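Local coordinates for SusD homolog (Bacteroides thetaiotaomicron VPI-5482, PDB 3IHV), which probably binds glycans at the outer membrane for uptake, as other members of the SusD family do, at residues Leu33-Tyr37 and Gly38-Ser42; Thr72-Ser75 and Glu76-Gln79; Thr144-Ser147 and Asn148-Pro151; Lys215-Ser218 and Lys219-Ala222; Gln471-Ile474 and Arg475-Ile478. All coordinates share one frame; numbering follows the deposited sequence.

Contact 1: Leu33-Tyr37 and Gly38-Ser42; sequences LDAMY and GYYLS
Leu41 sits against both Met36 and Tyr37, and its side chain is worth following outward. Its CB lies 3.7 Å from Tyr37 CE1, above that rim of the ring. CG, anti to its own carbonyl carbon (chi1 -69°), is level with the carbonyl oxygens of Ala35 and Met36. From there CD1 swings over one face of the Tyr37 ring in a CH-pi contact, 4.2 Å from the centroid, and also meets the selenium of selenomethionine Met36, SE to CD1 3.8 Å. Thr80 of helix 75-101 and Glu130 and Arg134 of helix 107-135 close round the same leucine, while Tyr37 OH bonds to Glu130.

The backbone here makes a break between two short helices, 34-38 and 40-44, with Tyr39 as N-cap of the second. The turns are wider than alpha: Leu41 N bonds to Met36 O and Gly38 N to Leu33 O, five residues back in both cases, as in pi-type turns. Leu33 O also accepts from Met36 N, on the opposite face of its carbonyl. Tyr40 N reaches Asp34 O at 2.9 Å in a nearly straight bond. Ser42 adds a side-chain link, its OG donating to Tyr37 O at 2.8 Å from well above the carbonyl plane.

The Tyr40 ring has Asp34 O over one face, and its CD2 packs on Ala35 CB at 3.8 Å. Waters 1 and 2 each donate to both Asp34 OD2 and Tyr40 OH, bridging the two ends; Asp34 OD1 forms a salt bridge with Arg279, and Tyr40 OH also bonds to Gln79.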
loop_
_atom_site.group_PDB
_atom_site.type_symbol
_atom_site.label_atom_id
_atom_site.label_comp_id
_atom_site.label_asym_id
_atom_site.label_seq_id
_atom_site.Cartn_x
_atom_site.Cartn_y
_atom_site.Cartn_z
ATOM N N LEU A 33 -7.440 -7.277 8.913
ATOM C CA LEU A 33 -6.548 -7.886 9.904
ATOM C C LEU A 33 -5.273 -7.062 10.117
ATOM O O LEU A 33 -4.714 -6.477 9.199
ATOM C CB LEU A 33 -6.157 -9.295 9.488
ATOM C CG LEU A 33 -7.256 -10.380 9.572
ATOM C CD1 LEU A 33 -6.810 -11.562 8.769
ATOM C CD2 LEU A 33 -7.613 -10.814 11.007
ATOM N N ASP A 34 -4.786 -7.120 11.351
ATOM C CA ASP A 34 -3.561 -6.464 11.733
ATOM C C ASP A 34 -2.420 -6.967 10.832
ATOM O O ASP A 34 -1.600 -6.190 10.355
ATOM C CB ASP A 34 -3.319 -6.778 13.219
ATOM C CG ASP A 34 -2.408 -5.769 13.929
ATOM O OD1 ASP A 34 -2.661 -4.551 13.867
ATOM O OD2 ASP A 34 -1.463 -6.221 14.607
ATOM N N ALA A 35 -2.411 -8.275 10.552
ATOM C CA ALA A 35 -1.397 -8.886 9.707
ATOM C C ALA A 35 -1.550 -8.599 8.217
ATOM O O ALA A 35 -0.700 -8.971 7.405
ATOM C CB ALA A 35 -1.376 -10.429 9.951
HETATM N N MSE A 36 -2.668 -7.988 7.848
HETATM C CA MSE A 36 -2.962 -7.520 6.502
HETATM C C MSE A 36 -2.852 -5.981 6.537
HETATM O O MSE A 36 -1.814 -5.472 6.965
HETATM C CB MSE A 36 -4.338 -8.030 6.051
HETATM C CG MSE A 36 -4.424 -9.534 5.996
HETATM SE SE MSE A 36 -3.520 -10.298 4.457
HETATM C CE MSE A 36 -4.712 -9.655 3.035
ATOM N N TYR A 37 -3.891 -5.229 6.159
ATOM C CA TYR A 37 -3.719 -3.774 6.014
ATOM C C TYR A 37 -3.914 -2.965 7.286
ATOM O O TYR A 37 -3.731 -1.751 7.266
ATOM C CB TYR A 37 -4.554 -3.260 4.808
ATOM C CG TYR A 37 -4.132 -3.966 3.537
ATOM C CD1 TYR A 37 -3.008 -3.564 2.870
ATOM C CD2 TYR A 37 -4.819 -5.089 3.065
ATOM C CE1 TYR A 37 -2.554 -4.246 1.743
ATOM C CE2 TYR A 37 -4.383 -5.765 1.924
ATOM C CZ TYR A 37 -3.259 -5.356 1.291
ATOM O OH TYR A 37 -2.821 -6.057 0.186
ATOM N N GLY A 38 -4.303 -3.608 8.393
ATOM C CA GLY A 38 -4.416 -2.875 9.633
ATOM C C GLY A 38 -3.048 -2.385 10.117
ATOM O O GLY A 38 -2.972 -1.357 10.809
ATOM N N TYR A 39 -1.974 -3.088 9.718
ATOM C CA TYR A 39 -0.616 -2.778 10.198
ATOM C C TYR A 39 0.514 -3.354 9.381
ATOM O O TYR A 39 1.357 -2.604 8.884
ATOM C CB TYR A 39 -0.527 -3.212 11.672
ATOM C CG TYR A 39 0.786 -3.018 12.386
ATOM C CD1 TYR A 39 1.598 -1.932 12.131
ATOM C CD2 TYR A 39 1.115 -3.837 13.442
ATOM C CE1 TYR A 39 2.800 -1.746 12.834
ATOM C CE2 TYR A 39 2.313 -3.656 14.156
ATOM C CZ TYR A 39 3.151 -2.627 13.812
ATOM O OH TYR A 39 4.302 -2.456 14.522
ATOM N N TYR A 40 0.579 -4.671 9.178
ATOM C CA TYR A 40 1.790 -5.190 8.543
ATOM C C TYR A 40 1.961 -4.842 7.065
ATOM O O TYR A 40 3.017 -4.361 6.641
ATOM C CB TYR A 40 1.965 -6.708 8.743
ATOM C CG TYR A 40 1.926 -7.237 10.172
ATOM C CD1 TYR A 40 2.035 -6.422 11.274
ATOM C CD2 TYR A 40 1.893 -8.602 10.390
ATOM C CE1 TYR A 40 2.012 -6.964 12.569
ATOM C CE2 TYR A 40 1.828 -9.134 11.631
ATOM C CZ TYR A 40 1.896 -8.320 12.733
ATOM O OH TYR A 40 1.843 -8.854 13.989
ATOM N N LEU A 41 0.953 -5.119 6.257
ATOM C CA LEU A 41 1.043 -4.839 4.828
ATOM C C LEU A 41 0.875 -3.362 4.475
ATOM O O LEU A 41 1.202 -2.974 3.348
ATOM C CB LEU A 41 0.005 -5.642 4.038
ATOM C CG LEU A 41 0.227 -7.152 3.971
ATOM C CD1 LEU A 41 -0.954 -7.796 3.173
ATOM C CD2 LEU A 41 1.582 -7.555 3.355
ATOM N N SER A 42 0.269 -2.590 5.386
ATOM C CA SER A 42 0.108 -1.158 5.164
ATOM C C SER A 42 1.352 -0.412 5.611
ATOM O O SER A 42 1.948 0.379 4.836
ATOM C CB SER A 42 -1.096 -0.644 5.905
ATOM O OG SER A 42 -1.064 -1.067 7.279
HETATM O O HOH W 1 -1.123 -8.803 15.273
HETATM O O HOH W 2 0.950 -6.537 16.059
#

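Contact 2: Thr72-Ser75 and Glu76-Gln79; sequences TTQS and EVQQ
Gln74 and Glu76 meet through their side chains: NE2 of Gln74 donates to OE1 of Glu76 at 2.9 Å, with an N-H...O angle of 164°. The oxygen is taken on its syn side, and it lies close to the plane of the donating amide; amide and carboxylate are turned only 21° apart. Both chains bend at chi2 to make this possible. Gln74 sends CG away from its backbone N (chi1 -167°) and then folds back, which also brings its CG to 3.4 Å from Glu76 OE1.

Gln74 is the N-cap of helix 75-101, but its side-chain amide is spent on Glu76 OE1. Its carbonyl takes the opening bonds of the helix: Gln74 O accepts from Val77 N and from Gln78 N, at 3.2 and 3.4 Å, both weak. The first strong helical bond is the next one, from Gln79 N to Ser75 O at 2.9 Å, nearly straight on to the carbonyl. Ser75 O has a second, weaker claim from water 3, which donates to it; a further weak bond from Gln78 NE2 to this water is doubtful, because Gln78 is modelled in two conformers.

The apolar share is small. Val77 CG2 approaches Gln74 CB at 4.1 Å, and Val77 itself turns to Phe516, while Ile65 touches both Gln74 and Glu76. Gln79 runs its CG past Ser75 O at 3.3 Å, and the rest of its chain is extended, carrying OE1 to a hydrogen bond with Tyr40 OH. Gln78 packs instead on Arg521 and Asp522 of helix 520-525.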
loop_
_atom_site.group_PDB
_atom_site.type_symbol
_atom_site.label_atom_id
_atom_site.label_comp_id
_atom_site.label_asym_id
_atom_site.label_seq_id
_atom_site.Cartn_x
_atom_site.Cartn_y
_atom_site.Cartn_z
ATOM N N THR A 72 14.280 -15.882 10.113
ATOM C CA THR A 72 13.241 -16.606 9.391
ATOM C C THR A 72 12.029 -16.972 10.266
ATOM O O THR A 72 10.979 -17.274 9.749
ATOM C CB THR A 72 13.753 -17.898 8.825
ATOM O OG1 THR A 72 14.224 -18.720 9.919
ATOM C CG2 THR A 72 14.875 -17.669 7.763
ATOM N N THR A 73 12.212 -16.946 11.583
ATOM C CA THR A 73 11.216 -17.256 12.579
ATOM C C THR A 73 10.372 -16.056 13.031
ATOM O O THR A 73 9.526 -16.207 13.902
ATOM C CB THR A 73 11.941 -17.808 13.817
ATOM O OG1 THR A 73 12.965 -16.866 14.212
ATOM C CG2 THR A 73 12.593 -19.187 13.497
ATOM N N GLN A 74 10.626 -14.876 12.481
ATOM C CA GLN A 74 9.935 -13.647 12.898
ATOM C C GLN A 74 8.434 -13.874 12.779
ATOM O O GLN A 74 7.923 -14.190 11.699
ATOM C CB GLN A 74 10.400 -12.470 12.043
ATOM C CG GLN A 74 9.976 -11.156 12.618
ATOM C CD GLN A 74 10.658 -10.852 13.951
ATOM O OE1 GLN A 74 11.841 -11.159 14.140
ATOM N NE2 GLN A 74 9.901 -10.277 14.892
ATOM N N SER A 75 7.742 -13.698 13.909
ATOM C CA SER A 75 6.320 -14.010 14.018
ATOM C C SER A 75 5.429 -13.275 13.030
ATOM O O SER A 75 4.531 -13.869 12.434
ATOM C CB SER A 75 5.832 -13.706 15.449
ATOM O OG SER A 75 6.360 -14.649 16.358
ATOM N N GLU A 76 5.679 -11.990 12.868
ATOM C CA GLU A 76 4.844 -11.172 12.005
ATOM C C GLU A 76 4.829 -11.657 10.563
ATOM O O GLU A 76 3.789 -11.594 9.899
ATOM C CB GLU A 76 5.276 -9.699 12.036
ATOM C CG GLU A 76 5.122 -9.007 13.391
ATOM C CD GLU A 76 6.273 -9.236 14.370
ATOM O OE1 GLU A 76 7.153 -10.092 14.124
ATOM O OE2 GLU A 76 6.276 -8.526 15.407
ATOM N N VAL A 77 5.980 -12.147 10.101
ATOM C CA VAL A 77 6.129 -12.659 8.765
ATOM C C VAL A 77 5.239 -13.890 8.596
ATOM O O VAL A 77 4.474 -13.980 7.631
ATOM C CB VAL A 77 7.582 -12.973 8.451
ATOM C CG1 VAL A 77 7.695 -13.604 7.062
ATOM C CG2 VAL A 77 8.443 -11.665 8.558
ATOM N N GLN A 78 5.322 -14.826 9.546
ATOM C CA GLN A 78 4.458 -16.001 9.506
ATOM C C GLN A 78 2.979 -15.595 9.557
ATOM O O GLN A 78 2.136 -16.196 8.863
ATOM C CB GLN A 78 4.786 -16.973 10.638
ATOM C CG GLN A 78 4.030 -18.324 10.548
ATOM C CD GLN A 78 2.614 -18.292 11.118
ATOM O OE1 GLN A 78 1.761 -19.121 10.768
ATOM N NE2 GLN A 78 2.366 -17.357 12.010
ATOM N N GLN A 79 2.637 -14.592 10.344
ATOM C CA GLN A 79 1.240 -14.189 10.451
ATOM C C GLN A 79 0.658 -13.645 9.139
ATOM O O GLN A 79 -0.497 -13.913 8.802
ATOM C CB GLN A 79 1.088 -13.150 11.562
ATOM C CG GLN A 79 1.296 -13.747 12.960
ATOM C CD GLN A 79 1.366 -12.700 14.064
ATOM O OE1 GLN A 79 1.644 -11.533 13.821
ATOM N NE2 GLN A 79 1.116 -13.133 15.299
HETATM O O HOH W 3 3.656 -16.478 14.278
#

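Contact 3: Thr144-Ser147 and Asn148-Pro151; sequences TQMS and NQNP
Met146 and Gln149 make the main side-chain contact, and it is one of van der Waals packing. The amide of Gln149 lies across the start of the selenomethionine chain, with OE1 3.5 Å and CD 3.6 Å from Met146 CG, while NE2 stands 3.7 Å from Met146 CA. Gln149 is extended beyond CG, which lays its amide across Met146 CG. Met146 is modelled in two conformers; the packing on its CG is that of one of them and is less certain for that reason. OE1 of Gln149 has its polar partner in Thr153, just down the chain.

Backbone hydrogen bonds come next. Asn148 N donates to Gln145 O at 2.9 Å and Gln149 N to Met146 O at 3.0 Å, each reaching three residues back. Both donors stand well above the carbonyl planes. Such i to i+3 bonds close the short helix 144-147 in tight turns before the chain runs on toward helix 159-176. Met146 O is shared, since Tyr154 OH also bonds to it.

Water supplies the third kind. Ser147 O takes two waters, each at 2.7 Å: water 4 also donates to Gln149 O at 2.6 Å, and water 5 also donates to Asn148 OD1. The carbonyl that ends the helix is thus joined by solvent to the backbone and to a side chain of the residues that follow it. Thr144, at the other end, bonds to Glu96 and touches Tyr89, which joins this short helix to helix 75-101. With two backbone bonds and two bridging waters on Ser147 O, this helix end is held mainly by polar links.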
loop_
_atom_site.group_PDB
_atom_site.type_symbol
_atom_site.label_atom_id
_atom_site.label_comp_id
_atom_site.label_asym_id
_atom_site.label_seq_id
_atom_site.Cartn_x
_atom_site.Cartn_y
_atom_site.Cartn_z
ATOM N N THR A 144 -9.981 -25.215 -1.650
ATOM C CA THR A 144 -10.100 -25.462 -0.234
ATOM C C THR A 144 -9.632 -26.884 0.079
ATOM O O THR A 144 -9.010 -27.123 1.107
ATOM C CB THR A 144 -11.538 -25.281 0.281
ATOM O OG1 THR A 144 -12.434 -26.136 -0.440
ATOM C CG2 THR A 144 -11.970 -23.824 0.137
ATOM N N GLN A 145 -9.910 -27.826 -0.812
ATOM C CA GLN A 145 -9.457 -29.221 -0.594
ATOM C C GLN A 145 -7.913 -29.257 -0.488
ATOM O O GLN A 145 -7.379 -29.917 0.411
ATOM C CB GLN A 145 -9.945 -30.128 -1.718
ATOM C CG GLN A 145 -11.433 -30.400 -1.702
ATOM C CD GLN A 145 -12.359 -29.259 -2.230
ATOM O OE1 GLN A 145 -11.916 -28.207 -2.758
ATOM N NE2 GLN A 145 -13.671 -29.497 -2.092
HETATM N N MSE A 146 -7.193 -28.509 -1.333
HETATM C CA MSE A 146 -5.737 -28.518 -1.242
HETATM C C MSE A 146 -5.243 -28.035 0.114
HETATM O O MSE A 146 -4.247 -28.559 0.633
HETATM C CB MSE A 146 -5.094 -27.699 -2.340
HETATM C CG MSE A 146 -3.645 -28.037 -2.521
HETATM SE SE MSE A 146 -3.022 -27.117 -4.063
HETATM C CE MSE A 146 -4.321 -27.792 -5.325
ATOM N N SER A 147 -5.948 -27.088 0.726
ATOM C CA SER A 147 -5.556 -26.590 2.041
ATOM C C SER A 147 -5.570 -27.662 3.120
ATOM O O SER A 147 -4.988 -27.481 4.173
ATOM C CB SER A 147 -6.459 -25.435 2.463
ATOM O OG SER A 147 -6.413 -24.434 1.478
ATOM N N ASN A 148 -6.270 -28.768 2.868
ATOM C CA ASN A 148 -6.361 -29.845 3.831
ATOM C C ASN A 148 -5.479 -31.049 3.509
ATOM O O ASN A 148 -5.522 -32.059 4.211
ATOM C CB ASN A 148 -7.829 -30.210 4.014
ATOM C CG ASN A 148 -8.589 -29.052 4.644
ATOM O OD1 ASN A 148 -8.122 -28.472 5.637
ATOM N ND2 ASN A 148 -9.680 -28.642 4.021
ATOM N N GLN A 149 -4.669 -30.924 2.461
ATOM C CA GLN A 149 -3.756 -32.004 2.075
ATOM C C GLN A 149 -2.558 -32.037 3.032
ATOM O O GLN A 149 -2.196 -31.028 3.659
ATOM C CB GLN A 149 -3.200 -31.799 0.649
ATOM C CG GLN A 149 -4.154 -31.943 -0.473
ATOM C CD GLN A 149 -3.525 -31.587 -1.811
ATOM O OE1 GLN A 149 -2.296 -31.261 -1.941
ATOM N NE2 GLN A 149 -4.350 -31.618 -2.820
ATOM N N ASN A 150 -1.887 -33.178 3.084
ATOM C CA ASN A 150 -0.658 -33.314 3.848
ATOM C C ASN A 150 0.351 -32.281 3.305
ATOM O O ASN A 150 0.575 -32.213 2.104
ATOM C CB ASN A 150 -0.131 -34.728 3.682
ATOM C CG ASN A 150 0.980 -35.044 4.633
ATOM O OD1 ASN A 150 2.008 -34.352 4.663
ATOM N ND2 ASN A 150 0.805 -36.105 5.400
ATOM N N PRO A 151 0.978 -31.479 4.181
ATOM C CA PRO A 151 1.911 -30.464 3.656
ATOM C C PRO A 151 3.181 -30.986 2.975
ATOM O O PRO A 151 3.874 -30.190 2.316
ATOM C CB PRO A 151 2.232 -29.604 4.860
ATOM C CG PRO A 151 1.739 -30.324 6.015
ATOM C CD PRO A 151 0.835 -31.415 5.636
HETATM O O HOH W 4 -2.987 -29.015 5.181
HETATM O O HOH W 5 -6.048 -26.537 6.473
#

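Contact 4: Lys215-Ser218 and Lys219-Ala222; sequences KDES and KWEA. With EDO (1,2-ethanediol), chain H.
Asp216 and Lys219 form the close-packed side of this turn. The lysine chain bends at chi2, then extends, and so passes across the carboxylate: CG lies 3.8 Å from Asp216 CG, and CE comes within 3.3 Å of Asp216 OD2. The charged ends themselves stay apart, OD2 to NZ being 4.2 Å, beyond a salt bridge, though the opposite charges should still attract. Lys219 also makes a cation-pi contact with Trp209 of helix 195-210, a residue that Asp216 touches as well.

The backbone is a type I beta turn, Asp216 to Lys219, closed by Lys219 N to Asp216 O at 3.0 Å, and it leads into helix 219-232. Asp216 caps that entry: with CG anti to the backbone N (chi1 -178°), OD1 accepts from Ser218 N and, at 2.6 Å, from Ser218 OG, both from the same face of the carboxylate. One oxygen thus holds two donors of one serine. Trp220 N follows with a weak bond to Glu217 O, while the indole, buried against Glu406, Ala407 and Glu410 of helix 397-412, brings CD1 within 3.4 Å of that same oxygen.

Toward solvent, links are made by small molecules. Water 6 donates to Glu217 O and accepts from Glu221 N, inserted where a direct helical bond might be. Water 7 runs between Ser218 OG and Lys219 NZ. The ammonium then donates at 2.8 Å to O2 of a 1,2-ethanediol, probably from the crystallisation liquor, whose C2 rests on Ala222 CB and which is also bonded to Glu167.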
loop_
_atom_site.group_PDB
_atom_site.type_symbol
_atom_site.label_atom_id
_atom_site.label_comp_id
_atom_site.label_asym_id
_atom_site.label_seq_id
_atom_site.Cartn_x
_atom_site.Cartn_y
_atom_site.Cartn_z
ATOM N N LYS A 215 11.334 -10.251 -14.411
ATOM C CA LYS A 215 11.888 -9.528 -15.558
ATOM C C LYS A 215 11.367 -10.010 -16.901
ATOM O O LYS A 215 12.137 -10.235 -17.843
ATOM C CB LYS A 215 13.421 -9.571 -15.560
ATOM C CG LYS A 215 14.062 -8.855 -14.412
ATOM C CD LYS A 215 13.889 -7.334 -14.582
ATOM N N ASP A 216 10.064 -10.164 -16.984
ATOM C CA ASP A 216 9.441 -10.511 -18.246
ATOM C C ASP A 216 9.157 -9.158 -18.907
ATOM O O ASP A 216 8.107 -8.550 -18.701
ATOM C CB ASP A 216 8.150 -11.291 -18.063
ATOM C CG ASP A 216 7.530 -11.678 -19.386
ATOM O OD1 ASP A 216 7.893 -11.078 -20.449
ATOM O OD2 ASP A 216 6.693 -12.599 -19.388
ATOM N N GLU A 217 10.094 -8.703 -19.712
ATOM C CA GLU A 217 9.987 -7.354 -20.298
ATOM C C GLU A 217 8.809 -7.133 -21.245
ATOM O O GLU A 217 8.429 -5.978 -21.486
ATOM C CB GLU A 217 11.361 -6.931 -20.870
ATOM C CG GLU A 217 12.214 -6.546 -19.674
ATOM C CD GLU A 217 13.656 -6.242 -19.939
ATOM O OE1 GLU A 217 14.182 -6.454 -21.058
ATOM O OE2 GLU A 217 14.267 -5.798 -18.943
ATOM N N SER A 218 8.183 -8.223 -21.718
ATOM C CA SER A 218 6.979 -8.135 -22.553
ATOM C C SER A 218 5.798 -7.562 -21.786
ATOM O O SER A 218 4.838 -7.059 -22.388
ATOM C CB SER A 218 6.584 -9.523 -23.124
ATOM O OG SER A 218 6.065 -10.409 -22.135
ATOM N N LYS A 219 5.863 -7.605 -20.460
ATOM C CA LYS A 219 4.743 -7.128 -19.656
ATOM C C LYS A 219 4.635 -5.612 -19.541
ATOM O O LYS A 219 3.606 -5.102 -19.060
ATOM C CB LYS A 219 4.733 -7.825 -18.291
ATOM C CG LYS A 219 4.645 -9.373 -18.358
ATOM C CD LYS A 219 3.523 -9.898 -19.233
ATOM C CE LYS A 219 3.578 -11.449 -19.368
ATOM N NZ LYS A 219 2.658 -12.079 -20.331
ATOM N N TRP A 220 5.671 -4.869 -19.940
ATOM C CA TRP A 220 5.550 -3.417 -19.932
ATOM C C TRP A 220 4.450 -2.986 -20.900
ATOM O O TRP A 220 3.608 -2.119 -20.596
ATOM C CB TRP A 220 6.860 -2.754 -20.305
ATOM C CG TRP A 220 7.971 -2.838 -19.269
ATOM C CD1 TRP A 220 9.176 -3.438 -19.432
ATOM C CD2 TRP A 220 7.989 -2.259 -17.974
ATOM N NE1 TRP A 220 9.937 -3.278 -18.325
ATOM C CE2 TRP A 220 9.225 -2.567 -17.400
ATOM C CE3 TRP A 220 7.075 -1.535 -17.233
ATOM C CZ2 TRP A 220 9.581 -2.157 -16.141
ATOM C CZ3 TRP A 220 7.421 -1.144 -15.950
ATOM C CH2 TRP A 220 8.657 -1.454 -15.415
ATOM N N GLU A 221 4.459 -3.579 -22.075
ATOM C CA GLU A 221 3.421 -3.327 -23.047
ATOM C C GLU A 221 2.049 -3.698 -22.482
ATOM O O GLU A 221 1.100 -2.971 -22.676
ATOM C CB GLU A 221 3.701 -4.120 -24.320
ATOM C CG GLU A 221 2.579 -4.061 -25.336
ATOM C CD GLU A 221 2.891 -4.799 -26.595
ATOM O OE1 GLU A 221 4.002 -5.374 -26.723
ATOM O OE2 GLU A 221 2.008 -4.779 -27.465
ATOM N N ALA A 222 1.962 -4.814 -21.744
ATOM C CA ALA A 222 0.680 -5.235 -21.164
ATOM C C ALA A 222 0.221 -4.220 -20.123
ATOM O O ALA A 222 -0.962 -3.860 -20.047
ATOM C CB ALA A 222 0.788 -6.651 -20.559
HETATM C C1 EDO H . -1.084 -10.398 -22.432
HETATM O O1 EDO H . -0.375 -11.258 -23.333
HETATM C C2 EDO H . -0.112 -10.069 -21.329
HETATM O O2 EDO H . 0.035 -11.242 -20.551
HETATM O O HOH W 6 6.871 -4.576 -23.272
HETATM O O HOH W 7 3.777 -11.305 -22.849
#

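Contact 5: Gln471-Ile474 and Arg475-Ile478; sequences QDLI and RWGI
The Trp476 ring has Asp472 over one face: the carbonyl O sits 3.0 Å above the ring plane, toward the rim, and CB stands over the six-membered ring in a CH-pi contact, 3.8 Å from its centroid. The Arg475 guanidinium has Trp476 NE1 over one face and Asp472 OD1 at its edge, nearly in plane. That edge bond is a side-on salt bridge to one oxygen, from NE at 2.8 Å and from NH2 at 3.2 Å, with the carboxylate turned 77° from the guanidinium. Arg475 reaches it by placing CG between its own N and carbonyl carbon (chi1 70°) and then running straight to NE.

This is the C-terminal end of helix 469-475, finished by a Schellman motif at Gly477, whose phi is positive. Ile478 N bonds to Leu473 O at 2.9 Å, and Gly477 N to Ile474 O. Leu473 CD2 meets Ile478 CG1 at 3.9 Å, the apolar pair that commonly accompanies this motif, before Ile478 starts helix 479-493 as its N-cap.

The charges continue outward. Asp472 OD2 takes a second arginine, Arg459, and Glu406 accepts from both Arg475 NH2 and Trp476 NE1. Such alternation of buried acids and arginines would be expected to keep each ionised. Arg456 adds a cation-pi contact to the Trp476 ring.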
loop_
_atom_site.group_PDB
_atom_site.type_symbol
_atom_site.label_atom_id
_atom_site.label_comp_id
_atom_site.label_asym_id
_atom_site.label_seq_id
_atom_site.Cartn_x
_atom_site.Cartn_y
_atom_site.Cartn_z
ATOM N N GLN A 471 8.577 -1.770 -2.332
ATOM C CA GLN A 471 8.340 -2.716 -3.439
ATOM C C GLN A 471 8.704 -2.148 -4.810
ATOM O O GLN A 471 9.095 -2.908 -5.694
ATOM C CB GLN A 471 6.911 -3.248 -3.421
ATOM C CG GLN A 471 6.572 -4.049 -2.202
ATOM C CD GLN A 471 7.401 -5.297 -2.068
ATOM O OE1 GLN A 471 7.953 -5.570 -0.993
ATOM N NE2 GLN A 471 7.579 -6.012 -3.177
ATOM N N ASP A 472 8.592 -0.825 -4.969
ATOM C CA ASP A 472 9.010 -0.150 -6.197
ATOM C C ASP A 472 10.524 -0.295 -6.337
ATOM O O ASP A 472 10.988 -0.734 -7.364
ATOM C CB ASP A 472 8.608 1.331 -6.193
ATOM C CG ASP A 472 7.118 1.568 -6.572
ATOM O OD1 ASP A 472 6.500 0.690 -7.196
ATOM O OD2 ASP A 472 6.580 2.645 -6.236
ATOM N N LEU A 473 11.278 0.068 -5.278
ATOM C CA LEU A 473 12.742 -0.069 -5.326
ATOM C C LEU A 473 13.158 -1.502 -5.680
ATOM O O LEU A 473 14.060 -1.739 -6.506
ATOM C CB LEU A 473 13.367 0.376 -3.986
ATOM C CG LEU A 473 13.254 1.863 -3.619
ATOM C CD1 LEU A 473 13.810 2.133 -2.193
ATOM C CD2 LEU A 473 13.943 2.772 -4.646
ATOM N N ILE A 474 12.439 -2.460 -5.107
ATOM C CA ILE A 474 12.679 -3.867 -5.369
ATOM C C ILE A 474 12.392 -4.222 -6.834
ATOM O O ILE A 474 13.245 -4.793 -7.499
ATOM C CB ILE A 474 11.895 -4.788 -4.374
ATOM C CG1 ILE A 474 12.508 -4.655 -2.983
ATOM C CG2 ILE A 474 11.973 -6.251 -4.838
ATOM C CD1 ILE A 474 11.746 -5.284 -1.853
ATOM N N ARG A 475 11.225 -3.857 -7.370
ATOM C CA ARG A 475 10.942 -4.220 -8.756
ATOM C C ARG A 475 11.877 -3.491 -9.744
ATOM O O ARG A 475 12.149 -3.983 -10.853
ATOM C CB ARG A 475 9.465 -4.008 -9.079
ATOM C CG ARG A 475 9.036 -2.545 -9.148
ATOM C CD ARG A 475 7.529 -2.430 -9.375
ATOM N NE ARG A 475 7.100 -1.031 -9.378
ATOM C CZ ARG A 475 7.105 -0.241 -10.442
ATOM N NH1 ARG A 475 7.458 -0.705 -11.609
ATOM N NH2 ARG A 475 6.706 1.008 -10.334
ATOM N N TRP A 476 12.399 -2.331 -9.318
ATOM C CA TRP A 476 13.386 -1.619 -10.108
ATOM C C TRP A 476 14.788 -2.201 -9.993
ATOM O O TRP A 476 15.652 -1.796 -10.742
ATOM C CB TRP A 476 13.430 -0.129 -9.750
ATOM C CG TRP A 476 12.138 0.629 -10.036
ATOM C CD1 TRP A 476 11.253 0.357 -11.027
ATOM C CD2 TRP A 476 11.597 1.737 -9.303
ATOM N NE1 TRP A 476 10.206 1.224 -10.976
ATOM C CE2 TRP A 476 10.412 2.110 -9.941
ATOM C CE3 TRP A 476 12.049 2.497 -8.225
ATOM C CZ2 TRP A 476 9.616 3.143 -9.487
ATOM C CZ3 TRP A 476 11.250 3.548 -7.768
ATOM C CH2 TRP A 476 10.053 3.861 -8.400
ATOM N N GLY A 477 15.007 -3.108 -9.034
ATOM C CA GLY A 477 16.277 -3.766 -8.824
ATOM C C GLY A 477 17.297 -2.873 -8.139
ATOM O O GLY A 477 18.479 -3.115 -8.216
ATOM N N ILE A 478 16.830 -1.856 -7.414
ATOM C CA ILE A 478 17.747 -0.905 -6.768
ATOM C C ILE A 478 17.586 -0.773 -5.245
ATOM O O ILE A 478 18.018 0.218 -4.678
ATOM C CB ILE A 478 17.629 0.499 -7.458
ATOM C CG1 ILE A 478 16.230 1.137 -7.323
ATOM C CG2 ILE A 478 18.053 0.389 -8.911
ATOM C CD1 ILE A 478 16.143 2.586 -7.855
#

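In chain order the contacts run 1 to 5, the first three in the N-terminal part of the chain and contact 5 in the C-terminal SusD region. Contacts 1 and 2 touch, with centres 13 Å apart. Helix 75-101 starts at contact 2, passes contact 1 and further along packs against contact 3, whose centre is 22 Å from that of contact 2. Contacts 4 and 5 lie 15 Å apart between centres, touch by packing of Trp220 CH2 on Arg475 NH1 at 4.1 Å, and share Glu406 of helix 397-412, which meets Trp220, Arg475 and Trp476. All five are helix starts, ends or breaks, the turning points of a mostly helical chain related to the TPR clan.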